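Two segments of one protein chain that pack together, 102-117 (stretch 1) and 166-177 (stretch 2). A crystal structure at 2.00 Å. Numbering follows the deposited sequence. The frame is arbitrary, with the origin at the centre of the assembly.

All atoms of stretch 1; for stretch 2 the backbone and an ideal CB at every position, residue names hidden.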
# COMPACT_ATOMS: atom_id res chain seq x y z
N THR A 102 3.66 -7.90 -14.25
CA THR A 102 3.00 -7.43 -13.06
C THR A 102 3.87 -6.30 -12.45
O THR A 102 5.10 -6.30 -12.59
CB THR A 102 2.66 -8.58 -12.08
OG1 THR A 102 3.83 -9.02 -11.40
CG2 THR A 102 2.00 -9.75 -12.81
N PRO A 103 3.23 -5.32 -11.80
CA PRO A 103 3.91 -4.08 -11.37
C PRO A 103 4.92 -4.24 -10.24
O PRO A 103 5.83 -3.42 -10.15
CB PRO A 103 2.76 -3.17 -10.91
CG PRO A 103 1.51 -3.95 -11.01
CD PRO A 103 1.78 -5.32 -11.56
N LEU A 104 4.78 -5.28 -9.41
CA LEU A 104 5.63 -5.43 -8.22
C LEU A 104 6.07 -6.89 -7.99
O LEU A 104 5.63 -7.50 -7.03
CB LEU A 104 4.88 -4.86 -7.00
CG LEU A 104 4.75 -3.34 -6.84
CD1 LEU A 104 3.61 -3.00 -5.89
CD2 LEU A 104 6.04 -2.69 -6.33
N PRO A 105 6.91 -7.45 -8.90
CA PRO A 105 7.38 -8.85 -8.82
C PRO A 105 8.22 -9.22 -7.60
O PRO A 105 8.19 -10.38 -7.18
CB PRO A 105 8.26 -9.01 -10.07
CG PRO A 105 8.65 -7.61 -10.45
CD PRO A 105 7.44 -6.79 -10.11
N VAL A 106 8.95 -8.25 -7.03
CA VAL A 106 9.84 -8.52 -5.91
C VAL A 106 9.02 -8.84 -4.65
O VAL A 106 7.98 -8.21 -4.38
CB VAL A 106 10.82 -7.35 -5.66
CG1 VAL A 106 11.78 -7.67 -4.51
CG2 VAL A 106 11.62 -7.04 -6.93
N LYS A 107 9.49 -9.85 -3.91
CA LYS A 107 8.94 -10.25 -2.64
C LYS A 107 9.45 -9.26 -1.60
O LYS A 107 10.62 -9.28 -1.24
CB LYS A 107 9.40 -11.69 -2.29
CG LYS A 107 8.60 -12.38 -1.19
CD LYS A 107 9.08 -13.82 -0.99
CE LYS A 107 8.27 -14.57 0.07
NZ LYS A 107 8.75 -14.31 1.45
N GLU A 108 8.56 -8.38 -1.12
CA GLU A 108 8.94 -7.32 -0.18
C GLU A 108 8.91 -7.78 1.29
O GLU A 108 9.55 -7.17 2.12
CB GLU A 108 8.02 -6.07 -0.37
CG GLU A 108 7.95 -5.51 -1.79
CD GLU A 108 7.05 -4.28 -1.93
OE1 GLU A 108 6.68 -3.67 -0.90
OE2 GLU A 108 6.70 -3.91 -3.07
N ALA A 109 8.19 -8.87 1.58
CA ALA A 109 7.94 -9.30 2.95
C ALA A 109 8.41 -10.72 3.23
O ALA A 109 9.00 -11.36 2.38
CB ALA A 109 6.46 -9.17 3.26
N LYS A 110 8.13 -11.21 4.43
CA LYS A 110 8.57 -12.53 4.83
C LYS A 110 7.35 -13.35 5.21
O LYS A 110 6.30 -12.80 5.56
CB LYS A 110 9.56 -12.43 5.99
CG LYS A 110 10.94 -11.95 5.58
CD LYS A 110 11.84 -11.84 6.80
CE LYS A 110 13.06 -10.98 6.52
NZ LYS A 110 13.79 -10.65 7.79
N ASP A 111 7.48 -14.67 5.14
CA ASP A 111 6.33 -15.55 5.24
C ASP A 111 5.67 -15.56 6.60
O ASP A 111 4.49 -15.89 6.70
CB ASP A 111 6.73 -16.97 4.84
CG ASP A 111 7.30 -17.05 3.43
OD1 ASP A 111 6.88 -16.27 2.55
OD2 ASP A 111 8.17 -17.90 3.19
N ASP A 112 6.40 -15.20 7.66
CA ASP A 112 5.79 -15.17 9.01
C ASP A 112 5.25 -13.79 9.40
O ASP A 112 5.01 -13.55 10.60
CB ASP A 112 6.78 -15.66 10.08
CG ASP A 112 7.99 -14.75 10.23
OD1 ASP A 112 8.44 -14.14 9.24
OD2 ASP A 112 8.53 -14.68 11.36
N GLU A 113 5.03 -12.92 8.42
CA GLU A 113 4.62 -11.53 8.66
C GLU A 113 3.27 -11.18 8.05
O GLU A 113 2.91 -11.67 6.99
CB GLU A 113 5.65 -10.53 8.07
CG GLU A 113 7.05 -10.64 8.64
CD GLU A 113 8.10 -9.86 7.89
OE1 GLU A 113 7.87 -9.35 6.76
OE2 GLU A 113 9.21 -9.78 8.44
N TYR A 114 2.53 -10.31 8.74
CA TYR A 114 1.43 -9.59 8.13
C TYR A 114 1.98 -8.24 7.66
O TYR A 114 2.22 -7.32 8.47
CB TYR A 114 0.27 -9.47 9.10
CG TYR A 114 -1.05 -9.53 8.40
CD1 TYR A 114 -1.73 -10.74 8.25
CD2 TYR A 114 -1.61 -8.37 7.84
CE1 TYR A 114 -2.95 -10.78 7.57
CE2 TYR A 114 -2.83 -8.40 7.18
CZ TYR A 114 -3.49 -9.60 7.04
OH TYR A 114 -4.69 -9.57 6.36
N TYR A 115 2.24 -8.16 6.36
CA TYR A 115 2.97 -7.06 5.73
C TYR A 115 2.09 -5.87 5.45
O TYR A 115 1.05 -5.98 4.81
CB TYR A 115 3.61 -7.52 4.39
CG TYR A 115 4.39 -6.46 3.64
CD1 TYR A 115 5.44 -5.77 4.25
CD2 TYR A 115 4.13 -6.19 2.29
CE1 TYR A 115 6.19 -4.83 3.56
CE2 TYR A 115 4.87 -5.26 1.60
CZ TYR A 115 5.88 -4.58 2.25
OH TYR A 115 6.61 -3.66 1.58
N ILE A 116 2.55 -4.71 5.92
CA ILE A 116 1.90 -3.45 5.64
C ILE A 116 2.69 -2.85 4.48
O ILE A 116 3.78 -2.34 4.66
CB ILE A 116 1.96 -2.52 6.85
CG1 ILE A 116 1.27 -3.17 8.06
CG2 ILE A 116 1.25 -1.22 6.52
CD1 ILE A 116 1.54 -2.48 9.37
N GLU A 117 2.10 -2.90 3.29
CA GLU A 117 2.77 -2.49 2.08
C GLU A 117 2.78 -0.96 1.92
O GLU A 117 3.78 -0.40 1.47
CB GLU A 117 2.06 -3.12 0.87
CG GLU A 117 2.69 -2.79 -0.48
CD GLU A 117 1.74 -3.02 -1.66
OE1 GLU A 117 1.00 -4.01 -1.68
OE2 GLU A 117 1.76 -2.20 -2.59
N UNK A 166 6.29 1.21 18.20
CA UNK A 166 6.89 -0.05 18.70
C UNK A 166 7.59 -0.95 17.70
O UNK A 166 7.97 -2.08 18.06
CB UNK A 166 5.79 -0.88 19.36
N UNK A 167 7.76 -0.50 16.46
CA UNK A 167 8.50 -1.31 15.46
C UNK A 167 9.98 -1.38 15.83
O UNK A 167 10.52 -0.45 16.42
CB UNK A 167 8.34 -0.72 14.06
N UNK A 168 10.65 -2.47 15.46
CA UNK A 168 12.07 -2.61 15.67
C UNK A 168 12.76 -3.02 14.36
O UNK A 168 12.13 -3.57 13.45
CB UNK A 168 12.35 -3.63 16.78
N UNK A 169 14.05 -2.74 14.27
CA UNK A 169 14.79 -2.97 13.06
C UNK A 169 14.97 -4.47 12.84
O UNK A 169 15.19 -5.23 13.79
CB UNK A 169 16.14 -2.26 13.11
N UNK A 170 14.81 -4.88 11.59
CA UNK A 170 15.04 -6.26 11.21
C UNK A 170 15.67 -6.28 9.84
O UNK A 170 15.17 -6.96 8.93
CB UNK A 170 13.74 -7.07 11.23
N UNK A 171 16.75 -5.52 9.68
CA UNK A 171 17.58 -5.54 8.48
C UNK A 171 17.12 -4.51 7.46
O UNK A 171 16.13 -3.81 7.67
CB UNK A 171 17.57 -6.94 7.85
N UNK A 172 17.89 -4.39 6.39
CA UNK A 172 17.62 -3.51 5.28
C UNK A 172 17.32 -4.33 4.01
O UNK A 172 17.80 -5.46 3.86
CB UNK A 172 18.80 -2.57 5.05
N UNK A 173 16.51 -3.77 3.13
CA UNK A 173 16.15 -4.43 1.87
C UNK A 173 16.19 -3.43 0.73
O UNK A 173 15.78 -2.27 0.89
CB UNK A 173 14.76 -5.07 1.96
N UNK A 174 16.72 -3.88 -0.41
CA UNK A 174 16.73 -3.05 -1.61
C UNK A 174 15.56 -3.45 -2.47
O UNK A 174 15.35 -4.63 -2.73
CB UNK A 174 18.05 -3.18 -2.38
N UNK A 175 14.82 -2.46 -2.94
CA UNK A 175 13.65 -2.65 -3.77
C UNK A 175 13.66 -1.60 -4.84
O UNK A 175 13.63 -0.40 -4.53
CB UNK A 175 12.36 -2.59 -2.95
N UNK A 176 13.70 -2.04 -6.10
CA UNK A 176 13.71 -1.15 -7.26
C UNK A 176 14.70 0.00 -7.10
O UNK A 176 14.35 1.16 -7.24
CB UNK A 176 12.31 -0.59 -7.50
N UNK A 177 15.94 -0.34 -6.78
CA UNK A 177 17.05 0.62 -6.69
C UNK A 177 16.92 1.66 -5.57
O UNK A 177 17.57 2.71 -5.63
CB UNK A 177 17.18 1.35 -8.03

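Position 166 has phi 112° and psi 8°, a backbone that by itself favours glycine, and its ideal CB meets nothing of stretch 1. The residue is Gly166, closing a helix in a Schellman motif.

At 167 CA-to-CB points toward stretch 1, but the nearest offering, the CD1 methyl of Ile116, lies well beyond the CB. A long side chain is needed to get there, and an apolar one, aliphatic or aromatic, suits the methyl. Phe167 does, its CZ 4.2 Å from Ile116 CD1, which sits at the ring edge.

Positions 168 and 169 are out of reach of stretch 1, which sets no demand on them; they are Ile168 and Ser169.

Position 170 points toward stretch 1, and its ideal CB is 5.0 Å from Lys110 NZ. An acid suits the charge, and a neutral acceptor such as asparagine might also serve. Asp170 answers with a salt bridge, OD2 to Lys110 NZ at 3.0 Å. The carboxylate of Glu113 is also near, its OE2 4.3 Å from Asp170 OD2, so the lysine charge helps offset two like charges. A water accepts from Lys110 NZ and donates to Asp170 O, tying the same lysine to the backbone.

Position 171, phi 91° and psi 175°, again favours glycine, and Gly171 it is. Position 172 reaches nothing here and is free as far as stretch 1 is concerned: Gln172.

Position 173 points toward stretch 1 across a gap, where the backbone of Lys107 and Glu108 waits. A long aliphatic chain would fill the space. Ile173, with chi1 and chi2 both t, extends CD1 to 4.0 Å from Glu108 O. Position 174 points away; the deposited residue is Glu174.

Position 175 faces Val106 CG1 and Glu108 CG, 5.3 and 5.4 Å from its ideal CB. A branched aliphatic side chain, or methionine, could use both. Leu175 does so with separate branches: CD2 packs 3.4 Å from Val106 CG1, and CD1 lies 3.7 Å from Glu108 CG.

At 176 phi 46° and psi 52° are unusual for a non-glycine residue, and CB points sideways. Farther out lie Leu104, Pro105 and the Val106 amide, a donor; a long side chain with a polar tip fits, and an aromatic with a polar tip is one good fit. Of stretch 2, Tyr176 has the most surface covered by stretch 1, 100 Å². Its CE2 lies 3.7 Å from Leu104 CD2, and its OH accepts from Val106 N at 3.2 Å. The hydroxyl also donates to a water, which in turn donates to Val106 O and Glu108 OE2.

Position 177, out of reach, is Lys177.

Stretch 2 166-177: GFISDGQIELYK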
# COMPACT_ATOMS: atom_id res chain seq x y z
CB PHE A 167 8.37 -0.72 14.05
CG PHE A 167 7.02 -0.97 13.39
CD1 PHE A 167 6.00 -0.05 13.50
CD2 PHE A 167 6.79 -2.11 12.65
CE1 PHE A 167 4.78 -0.25 12.89
CE2 PHE A 167 5.56 -2.33 12.03
CZ PHE A 167 4.55 -1.39 12.14
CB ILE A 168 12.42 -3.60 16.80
CG1 ILE A 168 12.13 -5.04 16.40
CG2 ILE A 168 11.69 -3.25 18.10
CD1 ILE A 168 13.14 -6.02 16.96
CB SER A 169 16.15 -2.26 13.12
OG SER A 169 15.97 -0.89 13.42
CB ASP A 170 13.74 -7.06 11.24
CG ASP A 170 13.93 -8.51 10.86
OD1 ASP A 170 15.02 -9.04 11.16
OD2 ASP A 170 13.02 -9.11 10.23
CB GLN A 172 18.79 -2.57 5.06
CG GLN A 172 18.79 -1.34 5.97
CD GLN A 172 18.72 -1.66 7.47
OE1 GLN A 172 17.80 -1.22 8.18
NE2 GLN A 172 19.70 -2.40 7.97
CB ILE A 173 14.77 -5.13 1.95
CG1 ILE A 173 14.48 -5.91 0.66
CG2 ILE A 173 13.66 -4.14 2.25
CD1 ILE A 173 13.27 -6.83 0.75
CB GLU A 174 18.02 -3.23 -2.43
CG GLU A 174 18.12 -2.24 -3.56
CD GLU A 174 19.35 -2.40 -4.44
OE1 GLU A 174 20.07 -3.41 -4.32
OE2 GLU A 174 19.54 -1.50 -5.29
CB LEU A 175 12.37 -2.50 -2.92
CG LEU A 175 12.14 -3.55 -1.83
CD1 LEU A 175 10.85 -3.24 -1.09
CD2 LEU A 175 12.05 -4.93 -2.44
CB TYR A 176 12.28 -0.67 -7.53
CG TYR A 176 11.30 -1.84 -7.49
CD1 TYR A 176 11.19 -2.71 -8.56
CD2 TYR A 176 10.55 -2.10 -6.36
CE1 TYR A 176 10.32 -3.78 -8.54
CE2 TYR A 176 9.68 -3.19 -6.31
CZ TYR A 176 9.57 -4.02 -7.40
OH TYR A 176 8.74 -5.09 -7.37
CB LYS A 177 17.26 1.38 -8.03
CG LYS A 177 17.26 0.52 -9.31
CD LYS A 177 18.38 -0.53 -9.34
CE LYS A 177 19.66 0.04 -9.93
NZ LYS A 177 20.87 -0.65 -9.37
O HOH W 1 7.70 -5.51 -5.09
O HOH W 2 15.33 -8.04 6.70
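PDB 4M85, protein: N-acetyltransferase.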